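Local coordinates for 3-deoxy-D-manno-octulosonate 8-phosphate phosphatase KdsC (Xanthomonas campestris pv. campestris, PDB 4NAV), which probably hydrolyses 3-deoxy-D-manno-octulosonate 8-phosphate to 3-deoxy-D-manno-octulosonate and phosphate, using magnesium, in the pathway of lipopolysaccharide synthesis, at residues A11-R16 and V129-A134; Q112-G117 and V146-R151; F25-T30 and E44-N49. All coordinates share one frame; numbering follows the deposited sequence.

Contact 1: residues A11-R16 and V129-A134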
ATOM      1  N   ALA A  11     -23.394   5.829  25.199  1.00 37.63           N
ATOM      2  CA  ALA A  11     -24.541   4.952  25.441  1.00 39.03           C
ATOM      3  C   ALA A  11     -25.542   4.892  24.265  1.00 39.17           C
ATOM      4  O   ALA A  11     -25.939   3.809  23.860  1.00 40.25           O
ATOM      5  CB  ALA A  11     -25.265   5.376  26.703  1.00 37.80           C
ATOM      6  N   ASP A  12     -25.883   6.043  23.692  1.00 38.20           N
ATOM      7  CA  ASP A  12     -26.874   6.096  22.627  1.00 37.08           C
ATOM      8  C   ASP A  12     -26.459   5.202  21.435  1.00 35.54           C
ATOM      9  O   ASP A  12     -27.265   4.479  20.859  1.00 35.20           O
ATOM     10  CB  ASP A  12     -27.125   7.558  22.203  1.00 35.82           C
ATOM     11  N   LEU A  13     -25.188   5.247  21.096  1.00 34.64           N
ATOM     12  CA  LEU A  13     -24.657   4.513  19.967  1.00 34.47           C
ATOM     13  C   LEU A  13     -24.678   3.010  20.249  1.00 35.04           C
ATOM     14  O   LEU A  13     -25.055   2.217  19.393  1.00 35.66           O
ATOM     15  CB  LEU A  13     -23.231   4.984  19.725  1.00 33.64           C
ATOM     16  CG  LEU A  13     -22.532   4.535  18.466  1.00 33.27           C
ATOM     17  CD1 LEU A  13     -21.445   5.548  18.132  1.00 32.89           C
ATOM     18  CD2 LEU A  13     -21.923   3.159  18.618  1.00 33.95           C
ATOM     19  N   ILE A  14     -24.231   2.640  21.441  1.00 34.74           N
ATOM     20  CA  ILE A  14     -24.213   1.266  21.868  1.00 35.91           C
ATOM     21  C   ILE A  14     -25.625   0.679  21.814  1.00 36.61           C
ATOM     22  O   ILE A  14     -25.831  -0.458  21.338  1.00 34.26           O
ATOM     23  CB  ILE A  14     -23.641   1.155  23.295  1.00 37.23           C
ATOM     24  CG1 ILE A  14     -22.135   1.481  23.279  1.00 38.75           C
ATOM     25  CG2 ILE A  14     -23.861  -0.233  23.886  1.00 36.28           C
ATOM     26  CD1 ILE A  14     -21.521   1.780  24.643  1.00 37.95           C
ATOM     27  N   ASP A  15     -26.593   1.472  22.243  1.00 37.52           N
ATOM     28  CA  ASP A  15     -27.982   1.042  22.204  1.00 40.76           C
ATOM     29  C   ASP A  15     -28.482   0.822  20.772  1.00 41.32           C
ATOM     30  O   ASP A  15     -29.289  -0.065  20.552  1.00 39.86           O
ATOM     31  CB  ASP A  15     -28.901   2.045  22.906  1.00 41.91           C
ATOM     32  CG  ASP A  15     -28.594   2.175  24.376  1.00 45.13           C
ATOM     33  OD1 ASP A  15     -28.123   1.199  25.000  1.00 45.11           O
ATOM     34  OD2 ASP A  15     -28.760   3.293  24.901  1.00 53.54           O
ATOM     35  N   ARG A  16     -28.017   1.625  19.816  1.00 41.84           N
ATOM     36  CA  ARG A  16     -28.450   1.450  18.445  1.00 41.67           C
ATOM     37  C   ARG A  16     -27.776   0.246  17.865  1.00 40.66           C
ATOM     38  O   ARG A  16     -28.409  -0.534  17.158  1.00 40.23           O
ATOM     39  CB  ARG A  16     -28.136   2.659  17.600  1.00 44.10           C
ATOM     40  CG  ARG A  16     -28.959   3.861  17.989  1.00 47.91           C
ATOM     41  CD  ARG A  16     -28.735   5.009  17.029  1.00 52.74           C
ATOM     42  NE  ARG A  16     -28.749   6.217  17.825  1.00 58.22           N
ATOM     43  CZ  ARG A  16     -27.755   7.093  17.920  1.00 65.31           C
ATOM     44  NH1 ARG A  16     -26.660   6.985  17.160  1.00 71.45           N
ATOM     45  NH2 ARG A  16     -27.880   8.120  18.751  1.00 66.36           N
ATOM     46  N   VAL A 129     -30.654   5.802   7.871  1.00 31.19           N
ATOM     47  CA  VAL A 129     -30.580   4.619   8.746  1.00 29.77           C
ATOM     48  C   VAL A 129     -30.467   4.926  10.247  1.00 28.93           C
ATOM     49  O   VAL A 129     -30.112   6.021  10.650  1.00 28.26           O
ATOM     50  CB  VAL A 129     -29.450   3.672   8.337  1.00 29.39           C
ATOM     51  CG1 VAL A 129     -29.665   3.165   6.923  1.00 30.35           C
ATOM     52  CG2 VAL A 129     -28.090   4.352   8.465  1.00 29.68           C
ATOM     53  N   GLY A 130     -30.803   3.938  11.051  1.00 28.18           N
ATOM     54  CA  GLY A 130     -30.673   4.054  12.470  1.00 28.19           C
ATOM     55  C   GLY A 130     -29.222   4.269  12.907  1.00 28.34           C
ATOM     56  O   GLY A 130     -28.958   5.027  13.851  1.00 28.44           O
ATOM     57  N   LEU A 131     -28.274   3.606  12.243  1.00 27.74           N
ATOM     58  CA  LEU A 131     -26.877   3.685  12.668  1.00 26.92           C
ATOM     59  C   LEU A 131     -25.902   3.877  11.490  1.00 26.83           C
ATOM     60  O   LEU A 131     -25.362   2.915  10.947  1.00 26.61           O
ATOM     61  CB  LEU A 131     -26.494   2.448  13.466  1.00 26.42           C
ATOM     62  CG  LEU A 131     -25.109   2.502  14.124  1.00 26.21           C
ATOM     63  CD1 LEU A 131     -24.872   3.827  14.852  1.00 26.10           C
ATOM     64  CD2 LEU A 131     -24.938   1.350  15.097  1.00 26.12           C
ATOM     65  N   PRO A 132     -25.704   5.124  11.069  1.00 26.74           N
ATOM     66  CA  PRO A 132     -24.702   5.383  10.063  1.00 26.68           C
ATOM     67  C   PRO A 132     -23.317   5.342  10.681  1.00 26.07           C
ATOM     68  O   PRO A 132     -23.157   5.686  11.840  1.00 26.25           O
ATOM     69  CB  PRO A 132     -25.045   6.797   9.600  1.00 27.21           C
ATOM     70  CG  PRO A 132     -25.655   7.438  10.763  1.00 27.25           C
ATOM     71  CD  PRO A 132     -26.343   6.357  11.554  1.00 27.02           C
ATOM     72  N   VAL A 133     -22.317   4.964   9.907  1.00 26.08           N
ATOM     73  CA  VAL A 133     -20.930   4.997  10.395  1.00 26.14           C
ATOM     74  C   VAL A 133     -19.994   5.263   9.185  1.00 26.65           C
ATOM     75  O   VAL A 133     -20.284   4.892   8.045  1.00 26.85           O
ATOM     76  CB  VAL A 133     -20.579   3.704  11.190  1.00 25.69           C
ATOM     77  CG1 VAL A 133     -20.897   2.431  10.391  1.00 25.79           C
ATOM     78  CG2 VAL A 133     -19.138   3.710  11.617  1.00 25.00           C
ATOM     79  N   ALA A 134     -18.913   5.983   9.432  1.00 27.41           N
ATOM     80  CA  ALA A 134     -17.947   6.322   8.374  1.00 28.37           C
ATOM     81  C   ALA A 134     -16.524   6.025   8.813  1.00 28.90           C
ATOM     82  O   ALA A 134     -16.181   6.213   9.998  1.00 29.82           O
ATOM     83  CB  ALA A 134     -18.045   7.767   8.019  1.00 28.86           C
TER

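Contact 2: residues Q112-G117 and V146-R151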
ATOM      1  N   GLN A 112     -33.386  -0.279  12.495  1.00 35.42           N
ATOM      2  CA  GLN A 112     -32.682  -1.524  12.773  1.00 34.14           C
ATOM      3  C   GLN A 112     -31.544  -1.763  11.774  1.00 32.71           C
ATOM      4  O   GLN A 112     -31.026  -2.859  11.667  1.00 33.07           O
ATOM      5  CB  GLN A 112     -33.661  -2.695  12.714  1.00 34.77           C
ATOM      6  CG  GLN A 112     -34.813  -2.604  13.691  1.00 35.18           C
ATOM      7  CD  GLN A 112     -35.867  -3.679  13.432  1.00 37.05           C
ATOM      8  OE1 GLN A 112     -36.661  -3.575  12.479  1.00 39.37           O
ATOM      9  NE2 GLN A 112     -35.914  -4.685  14.289  1.00 36.26           N
ATOM     10  N   VAL A 113     -31.146  -0.721  11.062  1.00 31.57           N
ATOM     11  CA  VAL A 113     -30.179  -0.833   9.995  1.00 30.36           C
ATOM     12  C   VAL A 113     -28.932  -0.003  10.286  1.00 29.29           C
ATOM     13  O   VAL A 113     -29.016   1.122  10.774  1.00 29.11           O
ATOM     14  CB  VAL A 113     -30.776  -0.320   8.681  1.00 31.48           C
ATOM     15  CG1 VAL A 113     -29.803  -0.528   7.531  1.00 31.37           C
ATOM     16  CG2 VAL A 113     -32.096  -1.009   8.397  1.00 32.23           C
ATOM     17  N   LEU A 114     -27.784  -0.584   9.970  1.00 28.34           N
ATOM     18  CA  LEU A 114     -26.509   0.082  10.047  1.00 27.01           C
ATOM     19  C   LEU A 114     -26.002   0.261   8.648  1.00 27.77           C
ATOM     20  O   LEU A 114     -26.120  -0.666   7.826  1.00 29.50           O
ATOM     21  CB  LEU A 114     -25.508  -0.790  10.768  1.00 26.01           C
ATOM     22  CG  LEU A 114     -24.062  -0.267  10.788  1.00 25.17           C
ATOM     23  CD1 LEU A 114     -23.422  -0.710  12.090  1.00 24.31           C
ATOM     24  CD2 LEU A 114     -23.222  -0.697   9.600  1.00 24.82           C
ATOM     25  N   PHE A 115     -25.429   1.423   8.348  1.00 27.21           N
ATOM     26  CA  PHE A 115     -24.849   1.654   7.028  1.00 27.48           C
ATOM     27  C   PHE A 115     -23.502   2.290   7.159  1.00 27.29           C
ATOM     28  O   PHE A 115     -23.346   3.283   7.877  1.00 28.40           O
ATOM     29  CB  PHE A 115     -25.741   2.556   6.178  1.00 28.62           C
ATOM     30  CG  PHE A 115     -25.391   2.535   4.715  1.00 29.26           C
ATOM     31  CD1 PHE A 115     -26.153   1.795   3.811  1.00 30.08           C
ATOM     32  CD2 PHE A 115     -24.312   3.221   4.253  1.00 28.94           C
ATOM     33  CE1 PHE A 115     -25.841   1.754   2.477  1.00 30.61           C
ATOM     34  CE2 PHE A 115     -23.973   3.169   2.918  1.00 30.17           C
ATOM     35  CZ  PHE A 115     -24.746   2.446   2.025  1.00 31.00           C
ATOM     36  N   MET A 116     -22.521   1.746   6.464  1.00 27.24           N
ATOM     37  CA  MET A 116     -21.193   2.302   6.494  1.00 27.32           C
ATOM     38  C   MET A 116     -20.786   2.738   5.104  1.00 27.82           C
ATOM     39  O   MET A 116     -20.794   1.923   4.175  1.00 27.83           O
ATOM     40  CB  MET A 116     -20.227   1.268   6.985  1.00 27.76           C
ATOM     41  CG  MET A 116     -18.837   1.793   7.202  1.00 28.83           C
ATOM     42  SD  MET A 116     -17.816   0.442   7.743  1.00 30.97           S
ATOM     43  CE  MET A 116     -16.430   1.338   8.435  1.00 31.14           C
ATOM     44  N   GLY A 117     -20.426   4.011   4.958  1.00 27.81           N
ATOM     45  CA  GLY A 117     -20.011   4.551   3.660  1.00 29.44           C
ATOM     46  C   GLY A 117     -18.987   5.653   3.832  1.00 30.36           C
ATOM     47  O   GLY A 117     -18.741   6.091   4.939  1.00 28.82           O
ATOM     48  N   VAL A 146     -22.056  12.441   9.888  1.00 37.46           N
ATOM     49  CA  VAL A 146     -22.183  11.185  10.627  1.00 34.93           C
ATOM     50  C   VAL A 146     -21.383  11.245  11.911  1.00 34.64           C
ATOM     51  O   VAL A 146     -20.223  11.608  11.910  1.00 32.88           O
ATOM     52  CB  VAL A 146     -21.608  10.033   9.807  1.00 33.65           C
ATOM     53  CG1 VAL A 146     -21.726   8.732  10.583  1.00 32.09           C
ATOM     54  CG2 VAL A 146     -22.319   9.944   8.458  1.00 34.03           C
ATOM     55  N   GLN A 147     -21.990  10.860  13.014  1.00 36.00           N
ATOM     56  CA  GLN A 147     -21.326  11.006  14.303  1.00 38.19           C
ATOM     57  C   GLN A 147     -20.274   9.934  14.567  1.00 35.93           C
ATOM     58  O   GLN A 147     -19.164  10.245  15.004  1.00 35.14           O
ATOM     59  CB  GLN A 147     -22.381  11.125  15.369  1.00 42.44           C
ATOM     60  CG  GLN A 147     -23.411  12.115  14.845  1.00 48.33           C
ATOM     61  CD  GLN A 147     -24.273  12.728  15.912  1.00 54.19           C
ATOM     62  OE1 GLN A 147     -24.715  12.035  16.849  1.00 54.48           O
ATOM     63  NE2 GLN A 147     -24.526  14.038  15.784  1.00 54.90           N
ATOM     64  N   TRP A 148     -20.574   8.694  14.195  1.00 34.14           N
ATOM     65  CA  TRP A 148     -19.660   7.584  14.487  1.00 32.61           C
ATOM     66  C   TRP A 148     -18.581   7.433  13.410  1.00 32.05           C
ATOM     67  O   TRP A 148     -18.880   7.100  12.271  1.00 33.41           O
ATOM     68  CB  TRP A 148     -20.441   6.283  14.696  1.00 30.97           C
ATOM     69  CG  TRP A 148     -19.605   5.103  14.993  1.00 29.67           C
ATOM     70  CD1 TRP A 148     -18.314   5.079  15.419  1.00 29.11           C
ATOM     71  CD2 TRP A 148     -20.028   3.748  14.936  1.00 29.65           C
ATOM     72  NE1 TRP A 148     -17.888   3.780  15.590  1.00 28.41           N
ATOM     73  CE2 TRP A 148     -18.935   2.948  15.306  1.00 28.79           C
ATOM     74  CE3 TRP A 148     -21.227   3.133  14.592  1.00 30.54           C
ATOM     75  CZ2 TRP A 148     -19.010   1.592  15.340  1.00 29.37           C
ATOM     76  CZ3 TRP A 148     -21.296   1.778  14.605  1.00 30.20           C
ATOM     77  CH2 TRP A 148     -20.192   1.018  14.970  1.00 30.89           C
ATOM     78  N   HIS A 149     -17.330   7.688  13.781  1.00 31.61           N
ATOM     79  CA  HIS A 149     -16.198   7.492  12.895  1.00 31.42           C
ATOM     80  C   HIS A 149     -15.336   6.412  13.488  1.00 31.07           C
ATOM     81  O   HIS A 149     -15.026   6.482  14.654  1.00 31.92           O
ATOM     82  CB  HIS A 149     -15.364   8.776  12.800  1.00 32.15           C
ATOM     83  CG  HIS A 149     -16.119   9.972  12.293  1.00 33.31           C
ATOM     84  ND1 HIS A 149     -15.509  11.181  12.043  1.00 34.53           N
ATOM     85  CD2 HIS A 149     -17.428  10.147  11.988  1.00 33.94           C
ATOM     86  CE1 HIS A 149     -16.408  12.050  11.615  1.00 35.11           C
ATOM     87  NE2 HIS A 149     -17.580  11.446  11.569  1.00 34.21           N
ATOM     88  N   THR A 150     -14.917   5.439  12.696  1.00 31.33           N
ATOM     89  CA  THR A 150     -13.970   4.477  13.175  1.00 31.94           C
ATOM     90  C   THR A 150     -12.598   5.115  13.320  1.00 34.93           C
ATOM     91  O   THR A 150     -12.219   6.036  12.592  1.00 35.74           O
ATOM     92  CB  THR A 150     -13.864   3.266  12.230  1.00 32.28           C
ATOM     93  OG1 THR A 150     -13.417   3.664  10.923  1.00 30.65           O
ATOM     94  CG2 THR A 150     -15.221   2.572  12.120  1.00 32.42           C
ATOM     95  N   ARG A 151     -11.812   4.581  14.233  1.00 38.26           N
ATOM     96  CA  ARG A 151     -10.411   4.969  14.305  1.00 41.90           C
ATOM     97  C   ARG A 151      -9.680   4.534  13.023  1.00 38.94           C
ATOM     98  O   ARG A 151      -8.877   5.267  12.510  1.00 39.93           O
ATOM     99  CB  ARG A 151      -9.740   4.371  15.552  1.00 46.38           C
ATOM    100  CG  ARG A 151     -10.051   5.124  16.837  1.00 52.13           C
ATOM    101  CD  ARG A 151      -9.833   4.274  18.091  1.00 56.72           C
ATOM    102  NE  ARG A 151     -11.085   3.677  18.587  1.00 61.29           N
ATOM    103  CZ  ARG A 151     -11.440   2.386  18.510  1.00 66.25           C
ATOM    104  NH1 ARG A 151     -10.646   1.462  17.960  1.00 69.03           N
ATOM    105  NH2 ARG A 151     -12.618   2.007  19.000  1.00 66.74           N
TER

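Contact 3: residues F25-T30 and E44-N49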
ATOM      1  N   PHE A  25     -22.810  -2.179   3.759  1.00 34.94           N
ATOM      2  CA  PHE A  25     -21.488  -1.601   3.595  1.00 33.91           C
ATOM      3  C   PHE A  25     -21.262  -1.150   2.170  1.00 35.76           C
ATOM      4  O   PHE A  25     -21.385  -1.943   1.240  1.00 36.21           O
ATOM      5  CB  PHE A  25     -20.431  -2.641   3.927  1.00 34.00           C
ATOM      6  CG  PHE A  25     -20.415  -3.049   5.358  1.00 34.12           C
ATOM      7  CD1 PHE A  25     -19.486  -2.516   6.247  1.00 33.83           C
ATOM      8  CD2 PHE A  25     -21.342  -3.961   5.822  1.00 35.13           C
ATOM      9  CE1 PHE A  25     -19.469  -2.896   7.569  1.00 34.37           C
ATOM     10  CE2 PHE A  25     -21.338  -4.344   7.143  1.00 34.67           C
ATOM     11  CZ  PHE A  25     -20.405  -3.815   8.018  1.00 34.39           C
ATOM     12  N   ASP A  26     -20.879   0.117   2.000  1.00 36.84           N
ATOM     13  CA  ASP A  26     -20.286   0.571   0.749  1.00 38.21           C
ATOM     14  C   ASP A  26     -19.071  -0.307   0.467  1.00 38.32           C
ATOM     15  O   ASP A  26     -18.519  -0.928   1.364  1.00 37.86           O
ATOM     16  CB  ASP A  26     -19.817   2.025   0.886  1.00 39.22           C
ATOM     17  CG  ASP A  26     -19.405   2.642  -0.441  1.00 40.31           C
ATOM     18  OD1 ASP A  26     -20.123   2.368  -1.441  1.00 42.29           O
ATOM     19  OD2 ASP A  26     -18.389   3.394  -0.480  1.00 40.97           O
ATOM     20  N   VAL A  27     -18.643  -0.378  -0.774  1.00 39.72           N
ATOM     21  CA  VAL A  27     -17.449  -1.149  -1.103  1.00 39.26           C
ATOM     22  C   VAL A  27     -16.219  -0.227  -1.063  1.00 38.39           C
ATOM     23  O   VAL A  27     -15.372  -0.326  -0.164  1.00 35.74           O
ATOM     24  CB  VAL A  27     -17.614  -1.852  -2.469  1.00 40.76           C
ATOM     25  CG1 VAL A  27     -16.354  -2.601  -2.850  1.00 41.71           C
ATOM     26  CG2 VAL A  27     -18.785  -2.830  -2.412  1.00 41.71           C
ATOM     27  N   ASP A  28     -16.118   0.631  -2.067  1.00 39.31           N
ATOM     28  CA  ASP A  28     -14.935   1.435  -2.241  1.00 38.88           C
ATOM     29  C   ASP A  28     -14.846   2.538  -1.252  1.00 37.46           C
ATOM     30  O   ASP A  28     -15.782   3.345  -1.092  1.00 37.75           O
ATOM     31  CB  ASP A  28     -14.878   1.977  -3.643  1.00 41.45           C
ATOM     32  CG  ASP A  28     -14.450   0.922  -4.629  1.00 44.47           C
ATOM     33  OD1 ASP A  28     -13.240   0.514  -4.590  1.00 49.15           O
ATOM     34  OD2 ASP A  28     -15.309   0.541  -5.445  1.00 43.94           O
ATOM     35  N   GLY A  29     -13.698   2.547  -0.587  1.00 36.47           N
ATOM     36  CA  GLY A  29     -13.403   3.498   0.463  1.00 36.96           C
ATOM     37  C   GLY A  29     -13.848   3.055   1.843  1.00 37.18           C
ATOM     38  O   GLY A  29     -13.553   3.733   2.832  1.00 37.90           O
ATOM     39  N   THR A  30     -14.547   1.925   1.914  1.00 37.12           N
ATOM     40  CA  THR A  30     -15.161   1.457   3.142  1.00 36.85           C
ATOM     41  C   THR A  30     -14.633   0.073   3.504  1.00 37.29           C
ATOM     42  O   THR A  30     -14.054  -0.105   4.583  1.00 36.57           O
ATOM     43  CB  THR A  30     -16.670   1.432   2.946  1.00 38.06           C
ATOM     44  OG1 THR A  30     -17.151   2.775   2.931  1.00 38.35           O
ATOM     45  CG2 THR A  30     -17.348   0.684   4.041  1.00 38.19           C
ATOM     46  N   GLU A  44     -10.231  -3.998 -13.862  1.00 56.93           N
ATOM     47  CA  GLU A  44     -10.081  -3.425 -12.521  1.00 54.51           C
ATOM     48  C   GLU A  44      -9.959  -4.458 -11.382  1.00 51.13           C
ATOM     49  O   GLU A  44     -10.552  -5.526 -11.449  1.00 49.40           O
ATOM     50  CB  GLU A  44     -11.264  -2.495 -12.227  1.00 54.77           C
ATOM     51  CG  GLU A  44     -11.351  -1.319 -13.190  1.00 55.99           C
ATOM     52  CD  GLU A  44     -12.569  -0.455 -12.938  1.00 56.76           C
ATOM     53  OE1 GLU A  44     -13.102  -0.492 -11.812  1.00 57.05           O
ATOM     54  OE2 GLU A  44     -12.997   0.265 -13.856  1.00 59.52           O
ATOM     55  N   SER A  45      -9.175  -4.116 -10.351  1.00 47.59           N
ATOM     56  CA  SER A  45      -9.100  -4.886  -9.121  1.00 44.36           C
ATOM     57  C   SER A  45      -9.214  -3.953  -7.933  1.00 43.14           C
ATOM     58  O   SER A  45      -8.905  -2.769  -8.032  1.00 42.65           O
ATOM     59  CB  SER A  45      -7.767  -5.627  -9.026  1.00 44.61           C
ATOM     60  OG  SER A  45      -7.575  -6.567 -10.056  1.00 45.32           O
ATOM     61  N   LYS A  46      -9.594  -4.516  -6.789  1.00 43.33           N
ATOM     62  CA  LYS A  46      -9.684  -3.778  -5.523  1.00 41.32           C
ATOM     63  C   LYS A  46      -9.048  -4.633  -4.460  1.00 40.57           C
ATOM     64  O   LYS A  46      -8.943  -5.829  -4.635  1.00 40.52           O
ATOM     65  CB  LYS A  46     -11.136  -3.499  -5.121  1.00 41.97           C
ATOM     66  CG  LYS A  46     -12.127  -3.410  -6.279  1.00 44.73           C
ATOM     67  CD  LYS A  46     -13.509  -2.943  -5.847  1.00 45.42           C
ATOM     68  CE  LYS A  46     -14.195  -2.187  -6.972  1.00 48.20           C
ATOM     69  NZ  LYS A  46     -15.687  -2.161  -6.839  1.00 52.31           N
ATOM     70  N   ALA A  47      -8.641  -4.023  -3.350  1.00 39.70           N
ATOM     71  CA  ALA A  47      -8.118  -4.779  -2.237  1.00 38.96           C
ATOM     72  C   ALA A  47      -9.073  -4.765  -1.063  1.00 38.83           C
ATOM     73  O   ALA A  47      -9.353  -3.710  -0.475  1.00 41.83           O
ATOM     74  CB  ALA A  47      -6.783  -4.231  -1.811  1.00 38.21           C
ATOM     75  N   PHE A  48      -9.565  -5.941  -0.709  1.00 38.78           N
ATOM     76  CA  PHE A  48     -10.298  -6.123   0.543  1.00 37.64           C
ATOM     77  C   PHE A  48      -9.326  -6.599   1.613  1.00 37.63           C
ATOM     78  O   PHE A  48      -8.158  -6.835   1.316  1.00 39.21           O
ATOM     79  CB  PHE A  48     -11.414  -7.148   0.357  1.00 38.25           C
ATOM     80  CG  PHE A  48     -12.397  -6.761  -0.689  1.00 38.54           C
ATOM     81  CD1 PHE A  48     -13.479  -5.967  -0.373  1.00 37.92           C
ATOM     82  CD2 PHE A  48     -12.203  -7.124  -2.004  1.00 39.22           C
ATOM     83  CE1 PHE A  48     -14.383  -5.577  -1.357  1.00 38.11           C
ATOM     84  CE2 PHE A  48     -13.091  -6.725  -2.986  1.00 39.80           C
ATOM     85  CZ  PHE A  48     -14.188  -5.957  -2.662  1.00 38.92           C
ATOM     86  N   ASN A  49      -9.805  -6.697   2.851  1.00 36.50           N
ATOM     87  CA  ASN A  49      -8.972  -6.916   4.015  1.00 36.24           C
ATOM     88  C   ASN A  49      -9.480  -8.129   4.781  1.00 36.66           C
ATOM     89  O   ASN A  49     -10.671  -8.201   5.036  1.00 36.60           O
ATOM     90  CB  ASN A  49      -9.074  -5.697   4.912  1.00 36.39           C
ATOM     91  CG  ASN A  49      -8.318  -5.877   6.218  1.00 37.07           C
ATOM     92  OD1 ASN A  49      -8.797  -6.551   7.145  1.00 36.07           O
ATOM     93  ND2 ASN A  49      -7.183  -5.186   6.341  1.00 37.67           N
TER

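Contact 1: residues A11-R16 and V129-A134
The backbone oxygen of Gly130 is met by the side chain of Arg16: CD of Arg16 lies 3.2 Å from O of Gly130. The approach is made by a methylene, NE of Arg16 stays 4.2 Å from O of Gly130, and no hydrogen bond joins the two segments. The oxygen stands obliquely to the guanidinium group. With CG of Arg16 anti to its carbonyl carbon (chi1 -68°) and a bend at chi3, the chain runs past Gly130 and then turns its flat end back along its own helix. One guanidinium face lies over O of Asp12, 3.8 Å from the plane and offset toward the rim. That oxygen also accepts the helical bond from N of Arg16.

Leu131 supplies the apolar half. Its CD1 comes up at the edge of the guanidinium, near its plane, and also faces CG of Leu13 at 4.4 Å. The other branch, CD2, packs 4.1 Å from the backbone C of Arg16 and 4.3 Å from CB of Arg16. CD1 thus meets both helix residues, whereas CD2 lies against Arg16.

The contact sets helix 11-17 against strand 131-133, an outermost strand of the parallel sheet within the chain. Trp148, from the loop before helix 158-169, touches both leucines, while on the sheet side the backbone of Leu131 is bonded to Val113 and Phe115 of strand 113-116.

Contact 2: residues Q112-G117 and V146-R151
Leu114 and Met116, two alternate residues of strand 113-116, meet Trp148 and Thr150 on one side of the Rossmann-like parallel sheet of this probable phosphatase of the haloacid dehalogenase superfamily. The strand lies between strands 22-25 and 131-133, and the partners come from the loop that leads to helix 158-169.

Leu114 comes first. Its CG is anti to the backbone N (chi1 174°), which carries CD1 out to the indole of Trp148, 4.1 Å from CZ3 of that residue. The methyl meets the ring obliquely, and the two side chains cross at about a right angle. The same indole also packs on Val133 of strand 131-133, so it spans two strands.

Two residues on, Met116 runs extended beyond CG (chi2 -179°) and delivers its terminal methyl to Thr150. Along the way this side chain touches Thr30, and it comes within about 6 Å of the side chain of Asp26, a predicted magnesium ligand. Val162 of helix 158-169 packs on it as well. OG1 of Thr150 is hydrogen-bonded to O of Ala152, and the methyl CG2 of Thr150 stands 4.1 Å from CE of Met116.

Contact 3: residues F25-T30 and E44-N49
The first catalytic motif of the haloacid dehalogenase family, DxDx(T/V), probably corresponds to Asp26, Asp28 and Thr30 in the loop after strand 22-25, and here that loop is backed by Lys46 and Phe48 of strand 44-49. Asp26 is predicted to bind magnesium and Asp28 to bind substrate.

Lys46 and Asp28 form a salt bridge, with NZ of Lys46 giving a hydrogen bond of 3.1 Å to OD2 of Asp28. The ammonium reaches this oxygen from the syn side, 23° out of the carboxylate plane. Extended beyond CG, the lysine chain crosses the aspartate at about a right angle, and its CD and CE both lie 3.7 Å from OD1 of Asp28, so methylenes as well as the charged end face the carboxylate. A weak second bond links NZ of Lys46 to OG of Ser74. The bridge ties the putative substrate-binding residue to the hairpin of strands 35-38 and 44-49.

That hairpin also belongs to the assembly: strand 44-49 pairs antiparallel with a strand of a second subunit, and Tyr38 of that subunit stacks edge-to-face on Phe48. Within the chain, Val27 projects toward the strand, and a chi1 of 177° swings CG1 away from the backbone N and out to the phenyl ring. This branch meets the ring obliquely, CG1 of Val27 lying 3.9 Å from CE1 of Phe48 and 4.0 Å from CZ of Phe48.

In the fold
Contacts 1 and 2 rest on the parallel sheet. Their strands 131-133 and 113-116 are neighbours, the centres of the two contacts are about 7 Å apart, and Trp148 of contact 2 reaches over to contact 1. Contact 2 is wholly buried and apolar; contact 1, nearer the chain's edge, is only partly buried and mixes leucine packing with an arginine. Contact 3 lies across the chain's centre from contact 1, about 23 Å between centres, and differs in chemistry: a salt bridge beside the predicted metal and substrate sites, backed by a strand whose sheet continues into another subunit. It meets contact 2 at the strand ends, where N of Asp26 probably bonds to O of Met116.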